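Ankyrin repeat domain protein (Legionella pneumophila subsp. pneumophila, PDB 6MCA) is a bacterial effector that interacts with the host LARP7 component of the 7SK snRNP complex and carries ankyrin repeats and a region resembling cysteine proteases. Local coordinates at residues L259-R264 with L268-Y273; K279-E284 with Y320-I325; E189-V194 with A350-V355; N293-T298 with M324-L329. All coordinates share one frame; numbering follows the deposited sequence.

Interaction 1. Residues L259-R264 with L268-Y273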
loop_
_atom_site.group_PDB
_atom_site.type_symbol
_atom_site.label_atom_id
_atom_site.label_comp_id
_atom_site.label_asym_id
_atom_site.label_seq_id
_atom_site.Cartn_x
_atom_site.Cartn_y
_atom_site.Cartn_z
ATOM N N LEU A 259 4.225 -11.884 8.061
ATOM C CA LEU A 259 4.819 -10.937 9.006
ATOM C C LEU A 259 5.725 -9.969 8.262
ATOM O O LEU A 259 6.871 -10.320 7.924
ATOM C CB LEU A 259 5.603 -11.677 10.087
ATOM C CG LEU A 259 4.775 -12.499 11.073
ATOM C CD1 LEU A 259 5.666 -13.385 11.923
ATOM C CD2 LEU A 259 3.956 -11.575 11.948
ATOM N N PRO A 260 5.255 -8.763 7.944
ATOM C CA PRO A 260 6.161 -7.738 7.409
ATOM C C PRO A 260 6.921 -7.067 8.546
ATOM O O PRO A 260 6.334 -6.684 9.561
ATOM C CB PRO A 260 5.216 -6.753 6.706
ATOM C CG PRO A 260 3.872 -7.450 6.647
ATOM C CD PRO A 260 3.846 -8.360 7.830
ATOM N N ALA A 261 8.233 -6.939 8.376
ATOM C CA ALA A 261 9.103 -6.331 9.368
ATOM C C ALA A 261 9.814 -5.132 8.759
ATOM O O ALA A 261 10.225 -5.163 7.593
ATOM C CB ALA A 261 10.130 -7.337 9.896
ATOM N N ALA A 262 9.954 -4.078 9.557
ATOM C CA ALA A 262 10.654 -2.867 9.155
ATOM C C ALA A 262 12.081 -2.925 9.686
ATOM O O ALA A 262 12.293 -3.074 10.895
ATOM C CB ALA A 262 9.934 -1.622 9.671
ATOM N N SER A 263 13.053 -2.809 8.784
ATOM C CA SER A 263 14.461 -2.844 9.149
ATOM C C SER A 263 15.245 -2.008 8.150
ATOM O O SER A 263 15.085 -2.181 6.937
ATOM C CB SER A 263 14.991 -4.282 9.179
ATOM O OG SER A 263 16.392 -4.309 9.384
ATOM N N ARG A 264 16.070 -1.096 8.667
ATOM C CA ARG A 264 16.959 -0.273 7.847
ATOM C C ARG A 264 16.183 0.495 6.778
ATOM O O ARG A 264 16.619 0.610 5.631
ATOM C CB ARG A 264 18.051 -1.128 7.210
ATOM C CG ARG A 264 19.133 -1.581 8.167
ATOM C CD ARG A 264 20.128 -2.428 7.401
ATOM N NE ARG A 264 21.222 -1.630 6.866
ATOM C CZ ARG A 264 22.182 -2.123 6.091
ATOM N NH1 ARG A 264 22.152 -3.401 5.726
ATOM N NH2 ARG A 264 23.148 -1.333 5.640
ATOM N N LEU A 268 10.979 -6.006 4.878
ATOM C CA LEU A 268 11.235 -7.382 4.483
ATOM C C LEU A 268 10.088 -8.246 4.985
ATOM O O LEU A 268 9.356 -7.866 5.902
ATOM C CB LEU A 268 12.582 -7.885 5.018
ATOM C CG LEU A 268 12.825 -8.009 6.522
ATOM C CD1 LEU A 268 13.923 -9.027 6.774
ATOM C CD2 LEU A 268 13.204 -6.670 7.123
ATOM N N CYS A 269 9.893 -9.397 4.353
ATOM C CA CYS A 269 8.691 -10.177 4.611
ATOM C C CYS A 269 9.043 -11.566 5.120
ATOM O O CYS A 269 10.035 -12.162 4.698
ATOM C CB CYS A 269 7.824 -10.273 3.355
ATOM S SG CYS A 269 7.026 -8.711 2.919
ATOM N N PHE A 270 8.230 -12.073 6.039
ATOM C CA PHE A 270 8.368 -13.430 6.534
ATOM C C PHE A 270 7.044 -14.154 6.362
ATOM O O PHE A 270 5.975 -13.555 6.504
ATOM C CB PHE A 270 8.800 -13.445 8.002
ATOM C CG PHE A 270 10.148 -12.827 8.242
ATOM C CD1 PHE A 270 10.280 -11.457 8.398
ATOM C CD2 PHE A 270 11.284 -13.616 8.304
ATOM C CE1 PHE A 270 11.518 -10.887 8.622
ATOM C CE2 PHE A 270 12.526 -13.052 8.528
ATOM C CZ PHE A 270 12.643 -11.686 8.686
ATOM N N VAL A 271 7.120 -15.437 6.037
ATOM C CA VAL A 271 5.935 -16.263 5.843
ATOM C C VAL A 271 6.073 -17.512 6.698
ATOM O O VAL A 271 7.076 -18.223 6.608
ATOM C CB VAL A 271 5.725 -16.643 4.364
ATOM C CG1 VAL A 271 4.478 -17.498 4.218
ATOM C CG2 VAL A 271 5.622 -15.398 3.500
ATOM N N ARG A 272 5.071 -17.772 7.528
ATOM C CA ARG A 272 4.989 -18.997 8.309
ATOM C C ARG A 272 3.863 -19.850 7.747
ATOM O O ARG A 272 2.743 -19.364 7.572
ATOM C CB ARG A 272 4.748 -18.686 9.789
ATOM C CG ARG A 272 4.842 -19.888 10.722
ATOM C CD ARG A 272 3.493 -20.574 10.912
ATOM N NE ARG A 272 3.601 -21.742 11.778
ATOM C CZ ARG A 272 3.246 -21.757 13.058
ATOM N NH1 ARG A 272 2.746 -20.664 13.622
ATOM N NH2 ARG A 272 3.386 -22.864 13.773
ATOM N N TYR A 273 4.161 -21.111 7.450
ATOM C CA TYR A 273 3.142 -22.064 7.018
ATOM C C TYR A 273 3.447 -23.395 7.683
ATOM O O TYR A 273 4.376 -24.096 7.270
ATOM C CB TYR A 273 3.101 -22.208 5.498
ATOM C CG TYR A 273 2.031 -23.168 5.027
ATOM C CD1 TYR A 273 0.687 -22.819 5.083
ATOM C CD2 TYR A 273 2.362 -24.425 4.537
ATOM C CE1 TYR A 273 -0.297 -23.692 4.660
ATOM C CE2 TYR A 273 1.383 -25.306 4.111
ATOM C CZ TYR A 273 0.056 -24.933 4.175
ATOM O OH TYR A 273 -0.922 -25.804 3.752
#

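Interaction 2. Residues K279-E284 with Y320-I325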
loop_
_atom_site.group_PDB
_atom_site.type_symbol
_atom_site.label_atom_id
_atom_site.label_comp_id
_atom_site.label_asym_id
_atom_site.label_seq_id
_atom_site.Cartn_x
_atom_site.Cartn_y
_atom_site.Cartn_z
ATOM N N LYS A 279 12.020 -16.269 4.677
ATOM C CA LYS A 279 12.478 -14.889 4.684
ATOM C C LYS A 279 12.619 -14.399 3.250
ATOM O O LYS A 279 13.223 -15.080 2.407
ATOM C CB LYS A 279 13.806 -14.743 5.430
ATOM C CG LYS A 279 14.329 -13.314 5.460
ATOM C CD LYS A 279 15.462 -13.148 6.456
ATOM C CE LYS A 279 16.666 -13.979 6.062
ATOM N NZ LYS A 279 17.842 -13.692 6.931
ATOM N N ILE A 280 12.057 -13.220 2.987
ATOM C CA ILE A 280 12.049 -12.580 1.681
ATOM C C ILE A 280 12.650 -11.194 1.861
ATOM O O ILE A 280 12.076 -10.342 2.558
ATOM C CB ILE A 280 10.635 -12.485 1.093
ATOM C CG1 ILE A 280 9.956 -13.856 1.098
ATOM C CG2 ILE A 280 10.683 -11.892 -0.307
ATOM C CD1 ILE A 280 8.454 -13.788 0.944
ATOM N N ASP A 281 13.810 -10.974 1.239
ATOM C CA ASP A 281 14.467 -9.669 1.228
ATOM C C ASP A 281 15.249 -9.588 -0.080
ATOM O O ASP A 281 16.346 -10.145 -0.186
ATOM C CB ASP A 281 15.375 -9.491 2.439
ATOM C CG ASP A 281 15.968 -8.095 2.525
ATOM O OD1 ASP A 281 15.633 -7.244 1.673
ATOM O OD2 ASP A 281 16.773 -7.849 3.448
ATOM N N ARG A 282 14.676 -8.904 -1.066
ATOM C CA ARG A 282 15.268 -8.796 -2.393
ATOM C C ARG A 282 16.257 -7.643 -2.508
ATOM O O ARG A 282 16.735 -7.362 -3.612
ATOM C CB ARG A 282 14.165 -8.645 -3.443
ATOM C CG ARG A 282 13.098 -9.724 -3.365
ATOM C CD ARG A 282 11.875 -9.365 -4.194
ATOM N NE ARG A 282 12.145 -9.428 -5.627
ATOM C CZ ARG A 282 11.200 -9.448 -6.563
ATOM N NH1 ARG A 282 11.535 -9.509 -7.844
ATOM N NH2 ARG A 282 9.921 -9.413 -6.216
ATOM N N GLY A 283 16.575 -6.976 -1.402
ATOM C CA GLY A 283 17.482 -5.846 -1.434
ATOM C C GLY A 283 18.942 -6.224 -1.285
ATOM O O GLY A 283 19.388 -7.240 -1.829
ATOM N N GLU A 284 19.690 -5.405 -0.539
ATOM C CA GLU A 284 21.130 -5.609 -0.398
ATOM C C GLU A 284 21.450 -6.985 0.174
ATOM O O GLU A 284 22.381 -7.658 -0.292
ATOM C CB GLU A 284 21.720 -4.507 0.485
ATOM C CG GLU A 284 22.998 -4.890 1.212
ATOM C CD GLU A 284 24.243 -4.375 0.517
ATOM O OE1 GLU A 284 24.116 -3.497 -0.363
ATOM O OE2 GLU A 284 25.349 -4.845 0.855
ATOM N N TYR A 320 18.311 -8.797 15.089
ATOM C CA TYR A 320 17.179 -9.600 15.536
ATOM C C TYR A 320 16.568 -10.381 14.379
ATOM O O TYR A 320 16.328 -11.590 14.491
ATOM C CB TYR A 320 16.128 -8.705 16.195
ATOM C CG TYR A 320 14.825 -9.415 16.498
ATOM C CD1 TYR A 320 14.669 -10.150 17.664
ATOM C CD2 TYR A 320 13.751 -9.348 15.617
ATOM C CE1 TYR A 320 13.485 -10.802 17.946
ATOM C CE2 TYR A 320 12.561 -9.999 15.890
ATOM C CZ TYR A 320 12.434 -10.722 17.057
ATOM O OH TYR A 320 11.252 -11.370 17.336
ATOM N N TYR A 321 16.313 -9.708 13.257
ATOM C CA TYR A 321 15.620 -10.338 12.143
ATOM C C TYR A 321 16.521 -11.235 11.306
ATOM O O TYR A 321 16.008 -12.093 10.581
ATOM C CB TYR A 321 14.986 -9.273 11.244
ATOM C CG TYR A 321 13.872 -8.506 11.913
ATOM C CD1 TYR A 321 12.686 -9.137 12.267
ATOM C CD2 TYR A 321 14.006 -7.153 12.196
ATOM C CE1 TYR A 321 11.664 -8.441 12.886
ATOM C CE2 TYR A 321 12.989 -6.449 12.812
ATOM C CZ TYR A 321 11.821 -7.097 13.154
ATOM O OH TYR A 321 10.806 -6.401 13.768
ATOM N N HIS A 322 17.839 -11.069 11.384
ATOM C CA HIS A 322 18.743 -11.849 10.554
ATOM C C HIS A 322 19.546 -12.888 11.325
ATOM O O HIS A 322 20.364 -13.587 10.719
ATOM C CB HIS A 322 19.694 -10.920 9.792
ATOM C CG HIS A 322 19.032 -10.168 8.679
ATOM N ND1 HIS A 322 18.732 -10.750 7.467
ATOM C CD2 HIS A 322 18.604 -8.887 8.599
ATOM C CE1 HIS A 322 18.151 -9.857 6.684
ATOM N NE2 HIS A 322 18.061 -8.718 7.348
ATOM N N GLN A 323 19.330 -13.028 12.634
ATOM C CA GLN A 323 20.098 -14.006 13.396
ATOM C C GLN A 323 19.359 -14.500 14.634
ATOM O O GLN A 323 19.276 -15.712 14.864
ATOM C CB GLN A 323 21.451 -13.416 13.801
ATOM C CG GLN A 323 22.367 -14.405 14.501
ATOM C CD GLN A 323 22.244 -14.351 16.009
ATOM O OE1 GLN A 323 22.351 -13.284 16.615
ATOM N NE2 GLN A 323 22.016 -15.505 16.626
ATOM N N MET A 324 18.831 -13.575 15.442
ATOM C CA MET A 324 18.212 -13.964 16.708
ATOM C C MET A 324 17.029 -14.899 16.490
ATOM O O MET A 324 16.865 -15.885 17.221
ATOM C CB MET A 324 17.774 -12.721 17.484
ATOM C CG MET A 324 18.922 -11.885 18.027
ATOM S SD MET A 324 18.356 -10.495 19.030
ATOM C CE MET A 324 17.324 -11.340 20.227
ATOM N N ILE A 325 16.192 -14.610 15.489
ATOM C CA ILE A 325 15.019 -15.446 15.257
ATOM C C ILE A 325 15.426 -16.820 14.736
ATOM O O ILE A 325 14.766 -17.823 15.038
ATOM C CB ILE A 325 14.032 -14.742 14.307
ATOM C CG1 ILE A 325 14.661 -14.510 12.932
ATOM C CG2 ILE A 325 13.568 -13.421 14.908
ATOM C CD1 ILE A 325 13.681 -14.013 11.892
HETATM O O HOH W 1 16.724 -14.534 9.575
#

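Interaction 3. Residues E189-V194 with A350-V355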
loop_
_atom_site.group_PDB
_atom_site.type_symbol
_atom_site.label_atom_id
_atom_site.label_comp_id
_atom_site.label_asym_id
_atom_site.label_seq_id
_atom_site.Cartn_x
_atom_site.Cartn_y
_atom_site.Cartn_z
ATOM N N GLU A 189 0.638 -0.660 4.991
ATOM C CA GLU A 189 -0.756 -1.085 5.091
ATOM C C GLU A 189 -1.479 -0.911 3.762
ATOM O O GLU A 189 -2.256 -1.785 3.342
ATOM C CB GLU A 189 -1.461 -0.298 6.196
ATOM C CG GLU A 189 -0.713 -0.292 7.522
ATOM C CD GLU A 189 -1.549 0.252 8.665
ATOM O OE1 GLU A 189 -2.553 -0.394 9.030
ATOM O OE2 GLU A 189 -1.199 1.325 9.199
ATOM N N PHE A 190 -1.236 0.216 3.087
ATOM C CA PHE A 190 -1.770 0.414 1.747
ATOM C C PHE A 190 -1.320 -0.697 0.810
ATOM O O PHE A 190 -2.118 -1.208 0.017
ATOM C CB PHE A 190 -1.336 1.780 1.209
ATOM C CG PHE A 190 -1.652 1.992 -0.246
ATOM C CD1 PHE A 190 -2.910 2.418 -0.639
ATOM C CD2 PHE A 190 -0.689 1.772 -1.219
ATOM C CE1 PHE A 190 -3.204 2.619 -1.975
ATOM C CE2 PHE A 190 -0.978 1.968 -2.555
ATOM C CZ PHE A 190 -2.238 2.393 -2.934
ATOM N N THR A 191 -0.043 -1.082 0.888
ATOM C CA THR A 191 0.472 -2.123 0.004
ATOM C C THR A 191 -0.208 -3.461 0.271
ATOM O O THR A 191 -0.583 -4.169 -0.669
ATOM C CB THR A 191 1.989 -2.248 0.163
ATOM O OG1 THR A 191 2.621 -1.068 -0.349
ATOM C CG2 THR A 191 2.511 -3.455 -0.598
ATOM N N VAL A 192 -0.380 -3.821 1.543
ATOM C CA VAL A 192 -1.048 -5.078 1.877
ATOM C C VAL A 192 -2.472 -5.083 1.333
ATOM O O VAL A 192 -2.917 -6.053 0.698
ATOM C CB VAL A 192 -1.023 -5.310 3.399
ATOM C CG1 VAL A 192 -1.790 -6.572 3.758
ATOM C CG2 VAL A 192 0.409 -5.392 3.901
ATOM N N ALA A 193 -3.202 -3.988 1.562
ATOM C CA ALA A 193 -4.582 -3.909 1.092
ATOM C C ALA A 193 -4.659 -4.003 -0.430
ATOM O O ALA A 193 -5.492 -4.744 -0.974
ATOM C CB ALA A 193 -5.230 -2.617 1.588
ATOM N N VAL A 194 -3.790 -3.272 -1.131
ATOM C CA VAL A 194 -3.857 -3.251 -2.586
ATOM C C VAL A 194 -3.414 -4.588 -3.170
ATOM O O VAL A 194 -3.927 -5.011 -4.210
ATOM C CB VAL A 194 -3.039 -2.067 -3.142
ATOM C CG1 VAL A 194 -1.575 -2.440 -3.338
ATOM C CG2 VAL A 194 -3.649 -1.566 -4.442
ATOM N N ALA A 350 8.630 -4.825 -3.815
ATOM C CA ALA A 350 8.975 -6.114 -4.406
ATOM C C ALA A 350 8.983 -7.217 -3.356
ATOM O O ALA A 350 8.582 -8.354 -3.635
ATOM C CB ALA A 350 10.331 -6.024 -5.104
ATOM N N ASN A 351 9.436 -6.900 -2.140
ATOM C CA ASN A 351 9.428 -7.888 -1.067
ATOM C C ASN A 351 8.009 -8.331 -0.739
ATOM O O ASN A 351 7.759 -9.521 -0.515
ATOM C CB ASN A 351 10.116 -7.325 0.178
ATOM C CG ASN A 351 11.625 -7.280 0.041
ATOM O OD1 ASN A 351 12.198 -7.902 -0.853
ATOM N ND2 ASN A 351 12.278 -6.541 0.931
ATOM N N VAL A 352 7.064 -7.388 -0.709
ATOM C CA VAL A 352 5.677 -7.759 -0.441
ATOM C C VAL A 352 5.098 -8.552 -1.609
ATOM O O VAL A 352 4.360 -9.523 -1.408
ATOM C CB VAL A 352 4.834 -6.511 -0.125
ATOM C CG1 VAL A 352 3.391 -6.907 0.146
ATOM C CG2 VAL A 352 5.414 -5.770 1.069
ATOM N N GLN A 353 5.425 -8.158 -2.845
ATOM C CA GLN A 353 4.925 -8.890 -4.007
ATOM C C GLN A 353 5.404 -10.336 -3.999
ATOM O O GLN A 353 4.639 -11.254 -4.319
ATOM C CB GLN A 353 5.355 -8.210 -5.310
ATOM C CG GLN A 353 4.963 -6.751 -5.456
ATOM C CD GLN A 353 3.536 -6.477 -5.033
ATOM O OE1 GLN A 353 2.589 -6.987 -5.630
ATOM N NE2 GLN A 353 3.376 -5.662 -3.998
ATOM N N ALA A 354 6.668 -10.559 -3.632
ATOM C CA ALA A 354 7.239 -11.902 -3.662
ATOM C C ALA A 354 6.590 -12.850 -2.664
ATOM O O ALA A 354 6.849 -14.056 -2.732
ATOM C CB ALA A 354 8.745 -11.838 -3.407
ATOM N N VAL A 355 5.761 -12.346 -1.747
ATOM C CA VAL A 355 5.099 -13.214 -0.776
ATOM C C VAL A 355 4.196 -14.225 -1.473
ATOM O O VAL A 355 4.060 -15.366 -1.015
ATOM C CB VAL A 355 4.318 -12.360 0.244
ATOM C CG1 VAL A 355 3.345 -13.215 1.043
ATOM C CG2 VAL A 355 5.277 -11.636 1.174
#

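Interaction 4. Residues N293-T298 with M324-L329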
loop_
_atom_site.group_PDB
_atom_site.type_symbol
_atom_site.label_atom_id
_atom_site.label_comp_id
_atom_site.label_asym_id
_atom_site.label_seq_id
_atom_site.Cartn_x
_atom_site.Cartn_y
_atom_site.Cartn_z
ATOM N N ASN A 293 14.641 -17.435 1.226
ATOM C CA ASN A 293 15.124 -18.624 1.920
ATOM C C ASN A 293 13.999 -19.262 2.724
ATOM O O ASN A 293 13.231 -18.566 3.395
ATOM C CB ASN A 293 16.297 -18.286 2.847
ATOM C CG ASN A 293 17.558 -17.937 2.085
ATOM O OD1 ASN A 293 18.300 -18.821 1.657
ATOM N ND2 ASN A 293 17.807 -16.646 1.909
ATOM N N ILE A 294 13.915 -20.591 2.667
ATOM C CA ILE A 294 12.870 -21.362 3.332
ATOM C C ILE A 294 13.532 -22.342 4.290
ATOM O O ILE A 294 14.387 -23.137 3.880
ATOM C CB ILE A 294 11.983 -22.107 2.317
ATOM C CG1 ILE A 294 11.420 -21.133 1.279
ATOM C CG2 ILE A 294 10.861 -22.850 3.032
ATOM C CD1 ILE A 294 10.790 -21.812 0.084
ATOM N N TYR A 295 13.122 -22.290 5.553
ATOM C CA TYR A 295 13.653 -23.102 6.633
ATOM C C TYR A 295 12.543 -23.954 7.234
ATOM O O TYR A 295 11.353 -23.658 7.091
ATOM C CB TYR A 295 14.261 -22.234 7.748
ATOM C CG TYR A 295 15.072 -21.043 7.288
ATOM C CD1 TYR A 295 14.451 -19.877 6.852
ATOM C CD2 TYR A 295 16.459 -21.069 7.325
ATOM C CE1 TYR A 295 15.189 -18.784 6.441
ATOM C CE2 TYR A 295 17.205 -19.979 6.920
ATOM C CZ TYR A 295 16.566 -18.840 6.479
ATOM O OH TYR A 295 17.309 -17.755 6.074
ATOM N N ARG A 296 12.952 -25.011 7.930
ATOM C CA ARG A 296 12.047 -25.784 8.769
ATOM C C ARG A 296 12.151 -25.284 10.203
ATOM O O ARG A 296 13.257 -25.085 10.718
ATOM C CB ARG A 296 12.372 -27.276 8.706
ATOM C CG ARG A 296 11.443 -28.136 9.553
ATOM C CD ARG A 296 12.044 -29.502 9.853
ATOM N NE ARG A 296 12.370 -30.240 8.637
ATOM C CZ ARG A 296 11.486 -30.929 7.922
ATOM N NH1 ARG A 296 11.873 -31.572 6.828
ATOM N NH2 ARG A 296 10.215 -30.975 8.298
ATOM N N ILE A 297 11.003 -25.077 10.842
ATOM C CA ILE A 297 10.963 -24.622 12.228
ATOM C C ILE A 297 11.143 -25.841 13.127
ATOM O O ILE A 297 10.228 -26.653 13.279
ATOM C CB ILE A 297 9.658 -23.884 12.542
ATOM C CG1 ILE A 297 9.510 -22.658 11.639
ATOM C CG2 ILE A 297 9.614 -23.479 14.007
ATOM C CD1 ILE A 297 8.115 -22.072 11.629
ATOM N N THR A 298 12.330 -25.977 13.719
ATOM C CA THR A 298 12.638 -27.116 14.573
ATOM C C THR A 298 12.348 -26.859 16.045
ATOM O O THR A 298 12.306 -27.816 16.827
ATOM C CB THR A 298 14.106 -27.529 14.411
ATOM O OG1 THR A 298 14.961 -26.497 14.922
ATOM C CG2 THR A 298 14.432 -27.777 12.943
ATOM N N MET A 324 18.831 -13.575 15.442
ATOM C CA MET A 324 18.212 -13.964 16.708
ATOM C C MET A 324 17.029 -14.899 16.490
ATOM O O MET A 324 16.865 -15.885 17.221
ATOM C CB MET A 324 17.774 -12.721 17.484
ATOM C CG MET A 324 18.922 -11.885 18.027
ATOM S SD MET A 324 18.356 -10.495 19.030
ATOM C CE MET A 324 17.324 -11.340 20.227
ATOM N N ILE A 325 16.192 -14.610 15.489
ATOM C CA ILE A 325 15.019 -15.446 15.257
ATOM C C ILE A 325 15.426 -16.820 14.736
ATOM O O ILE A 325 14.766 -17.823 15.038
ATOM C CB ILE A 325 14.032 -14.742 14.307
ATOM C CG1 ILE A 325 14.661 -14.510 12.932
ATOM C CG2 ILE A 325 13.568 -13.421 14.908
ATOM C CD1 ILE A 325 13.681 -14.013 11.892
ATOM N N ASN A 326 16.511 -16.897 13.959
ATOM C CA ASN A 326 17.012 -18.194 13.514
ATOM C C ASN A 326 17.380 -19.072 14.702
ATOM O O ASN A 326 17.089 -20.274 14.712
ATOM C CB ASN A 326 18.223 -18.008 12.599
ATOM C CG ASN A 326 17.921 -17.135 11.401
ATOM O OD1 ASN A 326 17.744 -15.923 11.530
ATOM N ND2 ASN A 326 17.869 -17.745 10.222
ATOM N N GLN A 327 18.014 -18.483 15.717
ATOM C CA GLN A 327 18.400 -19.247 16.897
ATOM C C GLN A 327 17.188 -19.591 17.755
ATOM O O GLN A 327 17.092 -20.704 18.285
ATOM C CB GLN A 327 19.428 -18.462 17.709
ATOM C CG GLN A 327 19.664 -19.001 19.107
ATOM C CD GLN A 327 21.123 -19.299 19.374
ATOM O OE1 GLN A 327 21.963 -19.190 18.480
ATOM N NE2 GLN A 327 21.434 -19.674 20.608
ATOM N N GLN A 328 16.252 -18.651 17.903
ATOM C CA GLN A 328 15.097 -18.891 18.765
ATOM C C GLN A 328 14.185 -19.965 18.184
ATOM O O GLN A 328 13.746 -20.873 18.901
ATOM C CB GLN A 328 14.329 -17.588 18.993
ATOM C CG GLN A 328 15.088 -16.564 19.825
ATOM C CD GLN A 328 14.338 -15.255 19.973
ATOM O OE1 GLN A 328 13.129 -15.186 19.746
ATOM N NE2 GLN A 328 15.054 -14.203 20.358
ATOM N N LEU A 329 13.891 -19.886 16.886
ATOM C CA LEU A 329 13.012 -20.851 16.243
ATOM C C LEU A 329 13.735 -22.103 15.768
ATOM O O LEU A 329 13.070 -23.066 15.368
ATOM C CB LEU A 329 12.292 -20.205 15.052
ATOM C CG LEU A 329 11.529 -18.905 15.318
ATOM C CD1 LEU A 329 10.864 -18.409 14.043
ATOM C CD2 LEU A 329 10.502 -19.099 16.422
#

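Interaction 1. Residues L259-R264 with L268-Y273
Leu268 turns its CG into the position between its own backbone N and carbonyl carbon (chi1 64°), and this rotation, with chi2, carries CD2 toward the partner strand, where it meets Ser263 CB at 3.6 Å. The same methyl lies 3.4 Å from Ala261 O, so it rests on backbone as well as side chain. Phe270 is rotated differently, with CG opposite the carbonyl carbon (chi1 -63°), and presents the edge of its ring to the neighbouring strand. Leu259 O sits in the ring plane, 3.6 Å from Phe270 CD1, and Ala261 CB lies near that plane, 4.0 Å from Phe270 CE1.

The backbone evidence identifies an antiparallel hairpin. Leu259 with Phe270 and Ala261 with Leu268 are hydrogen-bonded pairs. Leu259 N to Phe270 O is straight, whereas Phe270 N reaches Leu259 O along a bent path (146° at the hydrogen). Pro260 faces Cys269 in the non-hydrogen-bonded pair between them, and its CA makes a CA-H...O contact of 3.5 Å with Leu268 O.

Leu259, Ala261, Leu268 and Phe270 share one face of the sheet; helices 305-312 and 318-329 cover it, with Phe311 edge-to-face on Phe270. Cys269, on the other face, touches Val355. Because Pro260 lacks an N-H but stands where this pairing asks for none, the proline is accommodated without losing a bond between the strands, and the carbonyls near the apolar side chains remain satisfied.

Interaction 2. Residues K279-E284 with Y320-I325
Lys279 and His322 supply the close part of this contact, their side chains crossing at about a right angle. The lysine runs extended as far as CD and then bends at chi3 (64°), which brings its NZ to His322 ND1 at 3.1 Å. ND1 is the acceptor, and the ammonium approaches it tilted 27° out of the imidazole plane. One water ties the same pair of segments together a second time: it accepts from Lys279 NZ at 3.0 Å and donates to Tyr321 O at 2.7 Å. A salt bridge to Glu289 adds a third partner to NZ, so this buried lysine ends in a well-satisfied polar group. Its aliphatic part packs against Phe270.

The other side is looser. Asp281, partly exposed like His322, brings OD2 only to 4.1 Å from His322 CE1, near the plane of the ring and at its edge; the carboxylate and ring planes stand 36° apart. The ionisable atoms are not in contact, but a carboxylate this near could still influence the imidazole. The carboxylate is engaged locally, with Asp281 OD1 accepting from Gly283 N at 3.2 Å.

Two local features frame the contact. Ile325 N bonds to Tyr320 O, five residues back, which marks a wider pi-type turn in helix 318-329 just where His322 projects. On the other segment, where strand 276-280 runs out into a loop, the Asp281 to Gly283 bond is that of an Asx turn.

Interaction 3. Residues E189-V194 with A350-V355
Apolar contact between helix 188-202 and helix 348-353 rests on Thr191 and Val352. The threonine methyl CG2 does the touching, closest to Val352 CG1 at 3.6 Å and to Val352 CB at 3.9 Å, with the other methyl, Val352 CG2, slightly farther off at 4.1 Å. The two side chains approach obliquely, and Thr191 CG2 and Val352 CG1 point at each other's helix. Phe186 touches both residues, and Phe225 of helix 215-233 packs on Val352.

Polar groups stand beside this contact without joining the segments. Thr191 has its hydroxyl beside its backbone N (chi1 -68°), where OG1 hydrogen-bonds to Ile187 O, four residues earlier and just ahead of helix 188-202. Gln353 behaves similarly: a bend at chi2 (-44°) curls the chain back, and NE2 bonds to Trp349 O. The amide nitrogen still comes within 4.1 Å of Thr191 CG2, as a van der Waals neighbour. The OE1 of the same amide has a weak hydrogen bond to Arg162.

Backbone bonding is helical on both sides, with Ala193 N to Glu189 O at 3.0 Å and Ala354 N to Ala350 O at 2.9 Å. With the threonine hydroxyl and the glutamine amide each bonded to a carbonyl four residues back in its own part of the chain, the join is mainly methyl to methyl, with the Gln353 amide nitrogen at its margin: the geometry of a small buried van der Waals contact whose polar groups are bonded elsewhere.

Interaction 4. Residues N293-T298 with M324-L329
The Tyr295 ring and the Asn326 amide are the flat groups that meet here, their planes 86° apart and so nearly perpendicular. Asn326 ND2 comes obliquely to the ring, standing neither squarely over a face nor at an edge, 4.0 Å from Tyr295 CE2 and 4.1 Å from Tyr295 CZ. Asn326 has its CG opposite the carbonyl carbon (chi1 -57°), and this swings the amide from the helix toward the strand. Lys279, Trp277 and Leu331 also touch the tyrosine, while Leu331 packs on Asn326 too.

Helix 318-329 lies against strand 292-297 and leads almost directly into strand 331-337, which pairs antiparallel with that same strand at the edge of the five-stranded sheet. The contact therefore sits where the helix hands the chain back to the sheet, and the two segments draw together at that end: the CA atoms of Ile297 and Leu329 are 5.9 Å apart.

Here the touching is done by a methyl and a carbonyl. Ile297 CG2 reaches Leu329 O at 3.7 Å and Leu329 CB at 4.4 Å. Leu329 also packs on Phe307 of helix 305-312, and Ile297 leans on Trp277. Thr298, which is exposed to solvent, places its OG1 between the backbone N and carbonyl carbon (chi1 67°), and that hydroxyl bonds to Gly330 O, immediately beyond the helix segment.

Interactions 1, 2 and 4 attach to the same five-stranded sheet, whereas interaction 3 joins two helices and lies nearest the centre of the chain, about 6 Å between centres. Interaction 1 is core and relies on backbone bonds; Cys269 O accepts from Ile280 N, linking it to interaction 2. Interactions 2 and 4 both use helix 318-329 and share Met324 and Ile325, but the former is partly exposed and water-assisted, while the latter is mostly buried, mainly side-chain packing, with Thr298 exposed at its end. Cys269 also packs on Val352, and Arg282 N bonds to Asn351 OD1, so interaction 3 meets both 1 and 2 but stays about 9 Å, by nearest atoms, from interaction 4.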